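PDB 1TE5: glutamine amidotransferase type-2 domain-containing protein from Pseudomonas aeruginosa PAO1, which is of unknown precise function but, as a class-II glutamine amidotransferase of the Ntn type, probably releases ammonia from glutamine for transfer to an acceptor. Local coordinates for residues A9-D14 against A213-D218; V148-L153 against L245-E250; A112-K117 against R165-F170; S159-Y164 against W179-C184. All coordinates share one frame; numbering follows the deposited sequence.

Interaction 1: residues A9-D14 against A213-D218; sequences ANVPTD and AETTPD
The CA atoms of Asn10 and Asp218 face each other at 8.5 Å, where the chain turns a corner at Asn10 and Val11 beside the loop 213-218. Across this gap the amide of Asn10 does the bridging. Its CG sits between the backbone N and the carbonyl carbon (chi1 65°), which carries the amide towards the loop, and ND2 donates to the backbone O of Asp218 over 3.1 Å. The bond is moderately straight (156°), and ND2 lies in the plane of the Asp218 carbonyl, although Asp218 O is somewhat tilted from the amide plane of Asn10. The other end of the same amide is also used, OD1 accepting from the backbone N of Val220, so two bonds fix its rotation. Val11 adds looser van der Waals contact: CG2 lies 4.5 Å from the hydroxyl OG1 of Thr215, and CG1 is about as far from the methyl CG2 of Thr216. The loop is stiffened from within by an ST turn, in which Thr216 OG1 accepts from Asp218 N at 3.0 Å; that hydroxyl also bonds to the carboxylate of Asp219. This surface contact joins two crossings between the seven-stranded and four-stranded antiparallel sheets of the class-II amidotransferase domain, made in opposite senses: strand 4-9 to 12-19, and 207-211 back to 220-225.

Interaction 2: residues V148-L153 against L245-E250; sequences VPVEVL and LWWGGE
Val150, at the start of helix 150-165, packs on Leu245 and Trp247 of strand 243-247, a small instance of the helix-on-sheet layering of the Ntn fold. The contact itself is apolar, and the two branches of the valine divide it. CG1 presses on Leu245 CD2, whereas CG2 approaches the six-membered part of the indole of Trp247, 3.7 Å from CZ3 and obliquely to the ring. Leu245 and Trp247 are two residues apart on the strand, and both extend CG away from the backbone N (chi1 -170° and -166°), which sends the isobutyl group and the indole out to the same valine. Trp179 lies against both Val150 and Leu245 and closes the packing from the neighbouring strand's end.

Backbone hydrogen bonds shape each partner separately. On the sheet side, Trp247 N donates to Glu250 O at 3.2 Å and Glu250 N returns a bond to Trp247 O at 3.1 Å, closing a two-residue hairpin whose type I' turn places Gly248 and Gly249 at positive phi. On the helix side the first turn is only weakly bonded, with Val152 N 3.1 Å from Pro149 O.

Polar and aromatic links extend further into the fold. Trp246 points to the other side of strand 243-247, meeting Tyr190 edge-to-face and lying on strand 220-225; beyond the turn, Glu250 forms a salt bridge with Arg194. The helix-strand packing is tightest at Val150 CG1 and Leu245 CD2, just 3.4 Å apart and inside the usual van der Waals separation of two methyl carbons.

Interaction 3: residues A112-K117 against R165-F170; sequences ADFQPK and RKKGVF
Lys167 sets its CG opposite the carbonyl carbon and beside the backbone N (chi1 -75°), and from there its chain runs fully extended along the backbone of Ala112 and Asp113; Phe114, with CG turned away from its own N (chi1 -169°), swings its ring to meet that chain at about a right angle. The lysine touches by its methylene groups. CB lies 3.4 Å from Ala112 O, and further out CD passes 3.5 Å from Asp113 O. The same CD reaches the edge of the Phe114 ring, in its plane, 4.0 Å from CD2. Pro116 CD lies over one face of the ring, offset toward its rim; Tyr164 and Ala132 also touch Phe114.

A single backbone hydrogen bond ties the segments at the root of this arrangement. Ala112 N donates to Lys167 O at 2.7 Å, short and nearly straight (174°). The chain then leaves through Gly168, whose backbone angles are ones that suit glycine.

Charge plays a softer part. Asp113 O, buried here without a hydrogen-bond partner, lies 3.6 Å from Lys167 NZ. Asp113 OD1 stands 5.0 Å from the same nitrogen, too far for a salt bridge, yet the opposite charges would probably favour this position of the ammonium.

This is loop-on-loop packing at the protein surface. It joins the connection that follows strand 101-108 to the loop between helix 150-165 and strand 171-175; these two strands are neighbours in the six-stranded sheet, so the contact joins two loops at one end of the helical layer packed on that sheet, in the layered Ntn fold.

Interaction 4: residues S159-Y164 against W179-C184; sequences SACDEY and WLFTFC
Cys161 lays its CB squarely on the ring of Phe183, and the conformations of three side chains make this possible. On the helix, the thiol turns opposite the carbonyl carbon (chi1 -76°), which sends SG past the ring centre towards the neighbouring Phe181. On the strand, both phenylalanines hold CG away from the backbone N and, being two residues apart, reach out to the same helix, while Thr182 between them points the other way. The result is that one cysteine meets two rings in different ways. CB stands 3.4 Å from the Phe183 ring centroid, only 10° off the ring normal, a CH-pi contact over the face. SG lies above the same face, 4.2 Å from that centroid, yet meets Phe181 at its edge, with CE1 at 3.8 Å. Helix and strand run within 28° of parallel, their axes 10.4 Å apart at closest, and the small cysteine fits between helix backbone and ring. Leu154 and Leu157 of the same helix also pack on Phe181. Cohesion across this buried interface thus rests on dispersion, a CH-pi contact and sulfur-aromatic contacts, with one sulfur over the face of Phe183 and at the edge of Phe181.

Interactions 2 and 4 share helix 150-165 and reach neighbouring strands, 243-247 and 180-183, of the six-stranded sheet; their centres lie 13 Å apart, and Trp179 bridges them by packing on Val150 and Leu245. Interaction 3, its centre also 13 Å from that of interaction 4, continues the same layer beyond the helix end, where Phe114 and Phe170 meet Tyr164. Interaction 1 lies on the opposite side of the chain's centre from interaction 3, their centres 38 Å apart, but touches interaction 2 through Asn10 and Gly248. Along the chain, interactions 3 and 4 are nested inside the loop closed by interaction 1, whereas interactions 1 and 2 cross. Distant sequence parts are thereby interlocked in one compact domain.

Interaction 1: residues A9-D14 against A213-D218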
loop_
_atom_site.group_PDB
_atom_site.type_symbol
_atom_site.label_atom_id
_atom_site.label_comp_id
_atom_site.label_asym_id
_atom_site.label_seq_id
_atom_site.Cartn_x
_atom_site.Cartn_y
_atom_site.Cartn_z
ATOM N N ALA A 9 -13.483 15.355 0.908
ATOM C CA ALA A 9 -14.915 15.451 0.644
ATOM C C ALA A 9 -15.711 14.970 1.852
ATOM O O ALA A 9 -15.154 14.330 2.757
ATOM C CB ALA A 9 -15.270 14.623 -0.575
ATOM N N ASN A 10 -17.006 15.282 1.878
ATOM C CA ASN A 10 -17.858 14.854 2.985
ATOM C C ASN A 10 -18.750 13.646 2.678
ATOM O O ASN A 10 -19.583 13.256 3.496
ATOM C CB ASN A 10 -18.652 16.025 3.586
ATOM C CG ASN A 10 -19.658 16.624 2.627
ATOM O OD1 ASN A 10 -19.866 16.133 1.524
ATOM N ND2 ASN A 10 -20.320 17.685 3.072
ATOM N N VAL A 11 -18.520 13.051 1.511
ATOM C CA VAL A 11 -19.221 11.864 1.041
ATOM C C VAL A 11 -18.230 11.167 0.125
ATOM O O VAL A 11 -17.329 11.815 -0.403
ATOM C CB VAL A 11 -20.468 12.212 0.195
ATOM C CG1 VAL A 11 -21.597 12.652 1.074
ATOM C CG2 VAL A 11 -20.137 13.282 -0.832
ATOM N N PRO A 12 -18.308 9.832 0.004
ATOM C CA PRO A 12 -17.357 9.157 -0.894
ATOM C C PRO A 12 -17.634 9.570 -2.356
ATOM O O PRO A 12 -18.664 9.206 -2.921
ATOM C CB PRO A 12 -17.662 7.676 -0.649
ATOM C CG PRO A 12 -18.155 7.663 0.779
ATOM C CD PRO A 12 -19.072 8.850 0.793
ATOM N N THR A 13 -16.718 10.324 -2.960
ATOM C CA THR A 13 -16.922 10.797 -4.335
ATOM C C THR A 13 -16.009 10.160 -5.382
ATOM O O THR A 13 -14.888 9.735 -5.086
ATOM C CB THR A 13 -16.851 12.364 -4.470
ATOM O OG1 THR A 13 -15.525 12.787 -4.806
ATOM C CG2 THR A 13 -17.272 13.045 -3.182
ATOM N N ASP A 14 -16.531 10.071 -6.603
ATOM C CA ASP A 14 -15.808 9.500 -7.738
ATOM C C ASP A 14 -14.689 10.398 -8.246
ATOM O O ASP A 14 -14.835 11.622 -8.287
ATOM C CB ASP A 14 -16.773 9.232 -8.891
ATOM C CG ASP A 14 -17.738 8.114 -8.595
ATOM O OD1 ASP A 14 -17.275 7.000 -8.257
ATOM O OD2 ASP A 14 -18.960 8.350 -8.712
ATOM N N ALA A 213 -21.350 14.729 -10.923
ATOM C CA ALA A 213 -22.323 15.624 -10.301
ATOM C C ALA A 213 -22.454 15.247 -8.823
ATOM O O ALA A 213 -21.858 14.266 -8.378
ATOM C CB ALA A 213 -23.664 15.502 -10.996
ATOM N N GLU A 214 -23.257 16.000 -8.075
ATOM C CA GLU A 214 -23.429 15.739 -6.649
ATOM C C GLU A 214 -24.215 14.475 -6.319
ATOM O O GLU A 214 -25.178 14.120 -7.007
ATOM C CB GLU A 214 -24.061 16.942 -5.949
ATOM C CG GLU A 214 -25.573 17.103 -6.159
ATOM C CD GLU A 214 -25.951 17.741 -7.486
ATOM O OE1 GLU A 214 -27.095 17.510 -7.945
ATOM O OE2 GLU A 214 -25.123 18.492 -8.052
ATOM N N THR A 215 -23.799 13.819 -5.239
ATOM C CA THR A 215 -24.406 12.585 -4.736
ATOM C C THR A 215 -25.661 12.926 -3.932
ATOM O O THR A 215 -26.691 12.252 -4.041
ATOM C CB THR A 215 -23.435 11.855 -3.786
ATOM O OG1 THR A 215 -22.183 11.640 -4.450
ATOM C CG2 THR A 215 -24.013 10.523 -3.333
ATOM N N THR A 216 -25.524 13.929 -3.065
ATOM C CA THR A 216 -26.606 14.411 -2.202
ATOM C C THR A 216 -26.634 15.937 -2.303
ATOM O O THR A 216 -25.690 16.558 -2.805
ATOM C CB THR A 216 -26.369 14.050 -0.702
ATOM O OG1 THR A 216 -25.483 15.003 -0.103
ATOM C CG2 THR A 216 -25.757 12.679 -0.546
ATOM N N PRO A 217 -27.726 16.565 -1.849
ATOM C CA PRO A 217 -27.806 18.027 -1.916
ATOM C C PRO A 217 -26.922 18.742 -0.892
ATOM O O PRO A 217 -26.947 19.972 -0.795
ATOM C CB PRO A 217 -29.287 18.293 -1.667
ATOM C CG PRO A 217 -29.681 17.168 -0.778
ATOM C CD PRO A 217 -29.006 15.985 -1.417
ATOM N N ASP A 218 -26.145 17.969 -0.137
ATOM C CA ASP A 218 -25.260 18.527 0.880
ATOM C C ASP A 218 -23.790 18.219 0.632
ATOM O O ASP A 218 -22.977 18.329 1.541
ATOM C CB ASP A 218 -25.650 18.018 2.271
ATOM C CG ASP A 218 -27.132 18.147 2.545
ATOM O OD1 ASP A 218 -27.805 17.101 2.659
ATOM O OD2 ASP A 218 -27.615 19.294 2.637
#

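Interaction 2: residues V148-L153 against L245-E250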
loop_
_atom_site.group_PDB
_atom_site.type_symbol
_atom_site.label_atom_id
_atom_site.label_comp_id
_atom_site.label_asym_id
_atom_site.label_seq_id
_atom_site.Cartn_x
_atom_site.Cartn_y
_atom_site.Cartn_z
ATOM N N VAL A 148 -4.379 11.715 20.158
ATOM C CA VAL A 148 -4.837 13.010 20.623
ATOM C C VAL A 148 -5.616 13.694 19.480
ATOM O O VAL A 148 -5.315 13.472 18.300
ATOM C CB VAL A 148 -3.605 13.846 21.086
ATOM C CG1 VAL A 148 -2.986 14.621 19.929
ATOM C CG2 VAL A 148 -3.963 14.735 22.250
ATOM N N PRO A 149 -6.690 14.443 19.806
ATOM C CA PRO A 149 -7.475 15.125 18.771
ATOM C C PRO A 149 -6.599 15.996 17.862
ATOM O O PRO A 149 -5.520 16.431 18.259
ATOM C CB PRO A 149 -8.464 15.936 19.592
ATOM C CG PRO A 149 -8.732 15.015 20.743
ATOM C CD PRO A 149 -7.333 14.599 21.123
ATOM N N VAL A 150 -7.086 16.254 16.652
ATOM C CA VAL A 150 -6.351 17.020 15.639
ATOM C C VAL A 150 -5.760 18.356 16.074
ATOM O O VAL A 150 -4.616 18.664 15.748
ATOM C CB VAL A 150 -7.206 17.287 14.367
ATOM C CG1 VAL A 150 -6.328 17.208 13.144
ATOM C CG2 VAL A 150 -8.368 16.313 14.264
ATOM N N GLU A 151 -6.572 19.167 16.742
ATOM C CA GLU A 151 -6.137 20.479 17.189
ATOM C C GLU A 151 -4.934 20.419 18.102
ATOM O O GLU A 151 -4.129 21.352 18.127
ATOM C CB GLU A 151 -7.269 21.218 17.898
ATOM C CG GLU A 151 -8.359 21.761 16.982
ATOM C CD GLU A 151 -9.266 20.689 16.413
ATOM O OE1 GLU A 151 -10.060 21.047 15.521
ATOM O OE2 GLU A 151 -9.199 19.512 16.850
ATOM N N VAL A 152 -4.846 19.351 18.888
ATOM C CA VAL A 152 -3.728 19.168 19.809
ATOM C C VAL A 152 -2.427 18.910 19.047
ATOM O O VAL A 152 -1.418 19.582 19.284
ATOM C CB VAL A 152 -3.974 17.996 20.791
ATOM C CG1 VAL A 152 -2.859 17.933 21.822
ATOM C CG2 VAL A 152 -5.321 18.154 21.475
ATOM N N LEU A 153 -2.446 17.927 18.150
ATOM C CA LEU A 153 -1.257 17.604 17.369
ATOM C C LEU A 153 -1.007 18.574 16.209
ATOM O O LEU A 153 -0.013 18.449 15.503
ATOM C CB LEU A 153 -1.334 16.166 16.851
ATOM C CG LEU A 153 -2.256 15.888 15.667
ATOM C CD1 LEU A 153 -1.418 15.705 14.413
ATOM C CD2 LEU A 153 -3.069 14.640 15.939
ATOM N N LEU A 245 -6.196 23.059 7.378
ATOM C CA LEU A 245 -6.585 21.732 7.809
ATOM C C LEU A 245 -7.979 21.526 7.271
ATOM O O LEU A 245 -8.892 22.320 7.543
ATOM C CB LEU A 245 -6.572 21.592 9.333
ATOM C CG LEU A 245 -6.739 20.148 9.825
ATOM C CD1 LEU A 245 -5.648 19.261 9.240
ATOM C CD2 LEU A 245 -6.700 20.105 11.338
ATOM N N TRP A 246 -8.109 20.493 6.448
ATOM C CA TRP A 246 -9.364 20.133 5.827
ATOM C C TRP A 246 -9.922 18.903 6.500
ATOM O O TRP A 246 -9.201 18.156 7.156
ATOM C CB TRP A 246 -9.147 19.821 4.346
ATOM C CG TRP A 246 -8.651 20.971 3.576
ATOM C CD1 TRP A 246 -7.350 21.285 3.311
ATOM C CD2 TRP A 246 -9.444 21.995 2.981
ATOM N NE1 TRP A 246 -7.285 22.447 2.587
ATOM C CE2 TRP A 246 -8.559 22.905 2.367
ATOM C CE3 TRP A 246 -10.824 22.236 2.905
ATOM C CZ2 TRP A 246 -9.008 24.047 1.680
ATOM C CZ3 TRP A 246 -11.272 23.371 2.221
ATOM C CH2 TRP A 246 -10.363 24.260 1.618
ATOM N N TRP A 247 -11.222 18.719 6.338
ATOM C CA TRP A 247 -11.939 17.578 6.876
ATOM C C TRP A 247 -13.357 17.776 6.380
ATOM O O TRP A 247 -13.971 18.816 6.646
ATOM C CB TRP A 247 -11.885 17.556 8.411
ATOM C CG TRP A 247 -12.301 16.241 9.010
ATOM C CD1 TRP A 247 -12.886 15.191 8.358
ATOM C CD2 TRP A 247 -12.147 15.825 10.371
ATOM N NE1 TRP A 247 -13.102 14.149 9.225
ATOM C CE2 TRP A 247 -12.662 14.514 10.469
ATOM C CE3 TRP A 247 -11.628 16.436 11.519
ATOM C CZ2 TRP A 247 -12.664 13.799 11.669
ATOM C CZ3 TRP A 247 -11.628 15.724 12.709
ATOM C CH2 TRP A 247 -12.147 14.421 12.775
ATOM N N GLY A 248 -13.866 16.792 5.645
ATOM C CA GLY A 248 -15.206 16.890 5.099
ATOM C C GLY A 248 -15.347 17.997 4.058
ATOM O O GLY A 248 -16.447 18.491 3.813
ATOM N N GLY A 249 -14.237 18.357 3.420
ATOM C CA GLY A 249 -14.250 19.403 2.413
ATOM C C GLY A 249 -14.331 20.795 3.007
ATOM O O GLY A 249 -14.337 21.785 2.282
ATOM N N GLU A 250 -14.424 20.876 4.328
ATOM C CA GLU A 250 -14.517 22.160 5.001
ATOM C C GLU A 250 -13.220 22.533 5.672
ATOM O O GLU A 250 -12.445 21.666 6.070
ATOM C CB GLU A 250 -15.629 22.133 6.058
ATOM C CG GLU A 250 -17.049 22.000 5.504
ATOM C CD GLU A 250 -17.535 23.238 4.759
ATOM O OE1 GLU A 250 -16.755 24.201 4.584
ATOM O OE2 GLU A 250 -18.715 23.248 4.352
#

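Interaction 3: residues A112-K117 against R165-F170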
loop_
_atom_site.group_PDB
_atom_site.type_symbol
_atom_site.label_atom_id
_atom_site.label_comp_id
_atom_site.label_asym_id
_atom_site.label_seq_id
_atom_site.Cartn_x
_atom_site.Cartn_y
_atom_site.Cartn_z
ATOM N N ALA A 112 17.792 21.168 1.343
ATOM C CA ALA A 112 19.251 21.161 1.373
ATOM C C ALA A 112 19.781 20.946 2.783
ATOM O O ALA A 112 19.243 21.492 3.749
ATOM C CB ALA A 112 19.795 22.460 0.808
ATOM N N ASP A 113 20.859 20.172 2.888
ATOM C CA ASP A 113 21.488 19.870 4.174
ATOM C C ASP A 113 20.452 19.431 5.214
ATOM O O ASP A 113 20.386 19.974 6.322
ATOM C CB ASP A 113 22.268 21.091 4.680
ATOM C CG ASP A 113 23.187 20.758 5.847
ATOM O OD1 ASP A 113 22.845 21.099 7.005
ATOM O OD2 ASP A 113 24.258 20.155 5.599
ATOM N N PHE A 114 19.626 18.463 4.830
ATOM C CA PHE A 114 18.592 17.940 5.710
ATOM C C PHE A 114 19.093 16.628 6.290
ATOM O O PHE A 114 19.314 15.661 5.558
ATOM C CB PHE A 114 17.297 17.727 4.930
ATOM C CG PHE A 114 16.111 17.438 5.800
ATOM C CD1 PHE A 114 15.418 16.241 5.670
ATOM C CD2 PHE A 114 15.701 18.354 6.767
ATOM C CE1 PHE A 114 14.333 15.957 6.491
ATOM C CE2 PHE A 114 14.616 18.080 7.594
ATOM C CZ PHE A 114 13.931 16.879 7.458
ATOM N N GLN A 115 19.251 16.588 7.609
ATOM C CA GLN A 115 19.765 15.399 8.297
ATOM C C GLN A 115 19.112 15.143 9.661
ATOM O O GLN A 115 19.780 15.159 10.699
ATOM C CB GLN A 115 21.287 15.523 8.453
ATOM C CG GLN A 115 21.817 16.972 8.602
ATOM C CD GLN A 115 21.345 17.689 9.872
ATOM O OE1 GLN A 115 22.114 17.847 10.828
ATOM N NE2 GLN A 115 20.087 18.147 9.872
ATOM N N PRO A 116 17.815 14.810 9.668
ATOM C CA PRO A 116 17.086 14.544 10.910
ATOM C C PRO A 116 17.683 13.406 11.728
ATOM O O PRO A 116 18.292 12.490 11.175
ATOM C CB PRO A 116 15.687 14.193 10.409
ATOM C CG PRO A 116 15.965 13.523 9.108
ATOM C CD PRO A 116 16.998 14.438 8.497
ATOM N N LYS A 117 17.532 13.485 13.048
ATOM C CA LYS A 117 18.045 12.445 13.938
ATOM C C LYS A 117 17.186 11.189 13.798
ATOM O O LYS A 117 15.960 11.249 13.933
ATOM C CB LYS A 117 18.004 12.916 15.390
ATOM C CG LYS A 117 18.627 14.279 15.627
ATOM C CD LYS A 117 18.321 14.777 17.035
ATOM C CE LYS A 117 16.823 14.779 17.313
ATOM N NZ LYS A 117 16.079 15.573 16.302
ATOM N N ARG A 165 10.961 24.147 5.821
ATOM C CA ARG A 165 10.971 25.208 4.814
ATOM C C ARG A 165 12.184 26.129 4.957
ATOM O O ARG A 165 12.517 26.889 4.047
ATOM C CB ARG A 165 9.654 26.000 4.836
ATOM C CG ARG A 165 9.542 27.114 5.866
ATOM C CD ARG A 165 8.071 27.451 6.089
ATOM N NE ARG A 165 7.797 28.878 6.255
ATOM C CZ ARG A 165 7.690 29.739 5.246
ATOM N NH1 ARG A 165 7.430 31.018 5.485
ATOM N NH2 ARG A 165 7.860 29.325 3.995
ATOM N N LYS A 166 12.835 26.070 6.114
ATOM C CA LYS A 166 14.027 26.870 6.365
ATOM C C LYS A 166 15.206 26.257 5.597
ATOM O O LYS A 166 16.230 26.914 5.386
ATOM C CB LYS A 166 14.301 26.949 7.879
ATOM C CG LYS A 166 15.654 27.541 8.288
ATOM C CD LYS A 166 16.703 26.443 8.483
ATOM C CE LYS A 166 18.103 27.003 8.688
ATOM N NZ LYS A 166 19.104 25.896 8.776
ATOM N N LYS A 167 15.058 25.005 5.169
ATOM C CA LYS A 167 16.106 24.317 4.413
ATOM C C LYS A 167 15.776 24.078 2.936
ATOM O O LYS A 167 16.534 23.411 2.230
ATOM C CB LYS A 167 16.476 22.995 5.090
ATOM C CG LYS A 167 17.323 23.170 6.337
ATOM C CD LYS A 167 17.572 21.851 7.046
ATOM C CE LYS A 167 18.309 22.066 8.368
ATOM N NZ LYS A 167 18.347 20.830 9.211
ATOM N N GLY A 168 14.673 24.649 2.465
ATOM C CA GLY A 168 14.281 24.475 1.077
ATOM C C GLY A 168 12.783 24.584 0.852
ATOM O O GLY A 168 12.060 25.083 1.714
ATOM N N VAL A 169 12.323 24.167 -0.327
ATOM C CA VAL A 169 10.901 24.202 -0.664
ATOM C C VAL A 169 10.187 23.037 0.010
ATOM O O VAL A 169 10.584 21.879 -0.158
ATOM C CB VAL A 169 10.667 24.078 -2.195
ATOM C CG1 VAL A 169 9.165 24.036 -2.502
ATOM C CG2 VAL A 169 11.332 25.233 -2.934
ATOM N N PHE A 170 9.132 23.335 0.762
ATOM C CA PHE A 170 8.389 22.279 1.426
ATOM C C PHE A 170 6.876 22.391 1.296
ATOM O O PHE A 170 6.198 22.868 2.201
ATOM C CB PHE A 170 8.789 22.162 2.897
ATOM C CG PHE A 170 8.320 20.883 3.546
ATOM C CD1 PHE A 170 8.931 19.671 3.244
ATOM C CD2 PHE A 170 7.258 20.889 4.447
ATOM C CE1 PHE A 170 8.492 18.485 3.826
ATOM C CE2 PHE A 170 6.814 19.713 5.031
ATOM C CZ PHE A 170 7.431 18.508 4.721
#

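Interaction 4: residues S159-Y164 against W179-C184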
loop_
_atom_site.group_PDB
_atom_site.type_symbol
_atom_site.label_atom_id
_atom_site.label_comp_id
_atom_site.label_asym_id
_atom_site.label_seq_id
_atom_site.Cartn_x
_atom_site.Cartn_y
_atom_site.Cartn_z
ATOM N N SER A 159 4.990 23.267 13.246
ATOM C CA SER A 159 6.355 23.474 13.699
ATOM C C SER A 159 7.359 22.804 12.781
ATOM O O SER A 159 8.307 23.436 12.320
ATOM C CB SER A 159 6.521 22.940 15.122
ATOM O OG SER A 159 5.762 23.699 16.048
ATOM N N ALA A 160 7.158 21.514 12.546
ATOM C CA ALA A 160 8.045 20.732 11.696
ATOM C C ALA A 160 8.107 21.293 10.280
ATOM O O ALA A 160 9.184 21.366 9.686
ATOM C CB ALA A 160 7.601 19.281 11.671
ATOM N N CYS A 161 6.950 21.671 9.740
ATOM C CA CYS A 161 6.882 22.230 8.395
ATOM C C CYS A 161 7.675 23.524 8.309
ATOM O O CYS A 161 8.359 23.775 7.312
ATOM C CB CYS A 161 5.433 22.462 7.988
ATOM S SG CYS A 161 4.546 20.951 7.532
ATOM N N ASP A 162 7.569 24.340 9.355
ATOM C CA ASP A 162 8.283 25.608 9.436
ATOM C C ASP A 162 9.786 25.388 9.365
ATOM O O ASP A 162 10.506 26.130 8.694
ATOM C CB ASP A 162 7.949 26.327 10.746
ATOM C CG ASP A 162 6.935 27.439 10.562
ATOM O OD1 ASP A 162 7.100 28.248 9.620
ATOM O OD2 ASP A 162 5.982 27.513 11.370
ATOM N N GLU A 163 10.256 24.399 10.114
ATOM C CA GLU A 163 11.671 24.070 10.143
ATOM C C GLU A 163 12.182 23.536 8.818
ATOM O O GLU A 163 13.313 23.816 8.429
ATOM C CB GLU A 163 11.964 23.040 11.228
ATOM C CG GLU A 163 12.255 23.626 12.590
ATOM C CD GLU A 163 13.070 22.675 13.435
ATOM O OE1 GLU A 163 14.190 22.315 12.997
ATOM O OE2 GLU A 163 12.593 22.280 14.523
ATOM N N TYR A 164 11.381 22.694 8.175
ATOM C CA TYR A 164 11.762 22.107 6.899
ATOM C C TYR A 164 11.866 23.169 5.802
ATOM O O TYR A 164 12.751 23.096 4.954
ATOM C CB TYR A 164 10.764 21.016 6.485
ATOM C CG TYR A 164 10.588 19.896 7.488
ATOM C CD1 TYR A 164 11.610 19.547 8.367
ATOM C CD2 TYR A 164 9.383 19.205 7.577
ATOM C CE1 TYR A 164 11.431 18.540 9.316
ATOM C CE2 TYR A 164 9.194 18.200 8.516
ATOM C CZ TYR A 164 10.219 17.876 9.386
ATOM O OH TYR A 164 10.021 16.919 10.354
ATOM N N TRP A 179 -8.745 14.013 8.305
ATOM C CA TRP A 179 -8.397 15.340 7.860
ATOM C C TRP A 179 -7.269 15.292 6.846
ATOM O O TRP A 179 -6.537 14.306 6.751
ATOM C CB TRP A 179 -7.970 16.188 9.060
ATOM C CG TRP A 179 -7.066 15.453 10.007
ATOM C CD1 TRP A 179 -7.436 14.786 11.141
ATOM C CD2 TRP A 179 -5.650 15.256 9.866
ATOM N NE1 TRP A 179 -6.337 14.182 11.710
ATOM C CE2 TRP A 179 -5.231 14.455 10.946
ATOM C CE3 TRP A 179 -4.701 15.669 8.926
ATOM C CZ2 TRP A 179 -3.907 14.063 11.113
ATOM C CZ3 TRP A 179 -3.386 15.275 9.090
ATOM C CH2 TRP A 179 -3.001 14.479 10.175
ATOM N N LEU A 180 -7.092 16.397 6.142
ATOM C CA LEU A 180 -6.051 16.505 5.147
ATOM C C LEU A 180 -5.318 17.795 5.423
ATOM O O LEU A 180 -5.851 18.874 5.196
ATOM C CB LEU A 180 -6.672 16.518 3.745
ATOM C CG LEU A 180 -5.803 16.711 2.501
ATOM C CD1 LEU A 180 -4.475 16.021 2.646
ATOM C CD2 LEU A 180 -6.553 16.160 1.312
ATOM N N PHE A 181 -4.125 17.676 5.986
ATOM C CA PHE A 181 -3.293 18.821 6.303
ATOM C C PHE A 181 -2.559 19.285 5.050
ATOM O O PHE A 181 -1.964 18.493 4.326
ATOM C CB PHE A 181 -2.295 18.450 7.397
ATOM C CG PHE A 181 -1.382 19.571 7.802
ATOM C CD1 PHE A 181 -0.023 19.511 7.519
ATOM C CD2 PHE A 181 -1.873 20.670 8.491
ATOM C CE1 PHE A 181 0.835 20.523 7.917
ATOM C CE2 PHE A 181 -1.017 21.694 8.896
ATOM C CZ PHE A 181 0.338 21.617 8.607
ATOM N N THR A 182 -2.588 20.597 4.776
ATOM C CA THR A 182 -1.818 21.143 3.638
ATOM C C THR A 182 -0.862 22.203 4.184
ATOM O O THR A 182 -1.107 22.859 5.204
ATOM C CB THR A 182 -2.641 21.832 2.512
ATOM O OG1 THR A 182 -3.112 23.113 2.943
ATOM C CG2 THR A 182 -3.796 20.991 2.141
ATOM N N PHE A 183 0.245 22.339 3.510
ATOM C CA PHE A 183 1.285 23.310 3.846
ATOM C C PHE A 183 1.895 23.832 2.557
ATOM O O PHE A 183 2.333 23.054 1.709
ATOM C CB PHE A 183 2.382 22.707 4.730
ATOM C CG PHE A 183 3.380 23.724 5.236
ATOM C CD1 PHE A 183 3.110 24.468 6.378
ATOM C CD2 PHE A 183 4.575 23.956 4.557
ATOM C CE1 PHE A 183 4.010 25.424 6.831
ATOM C CE2 PHE A 183 5.478 24.907 5.005
ATOM C CZ PHE A 183 5.195 25.642 6.142
ATOM N N CYS A 184 1.930 25.151 2.416
ATOM C CA CYS A 184 2.482 25.780 1.228
ATOM C C CYS A 184 3.769 26.533 1.521
ATOM O O CYS A 184 3.874 27.246 2.518
ATOM C CB CYS A 184 1.452 26.728 0.633
ATOM S SG CYS A 184 2.099 27.811 -0.633
#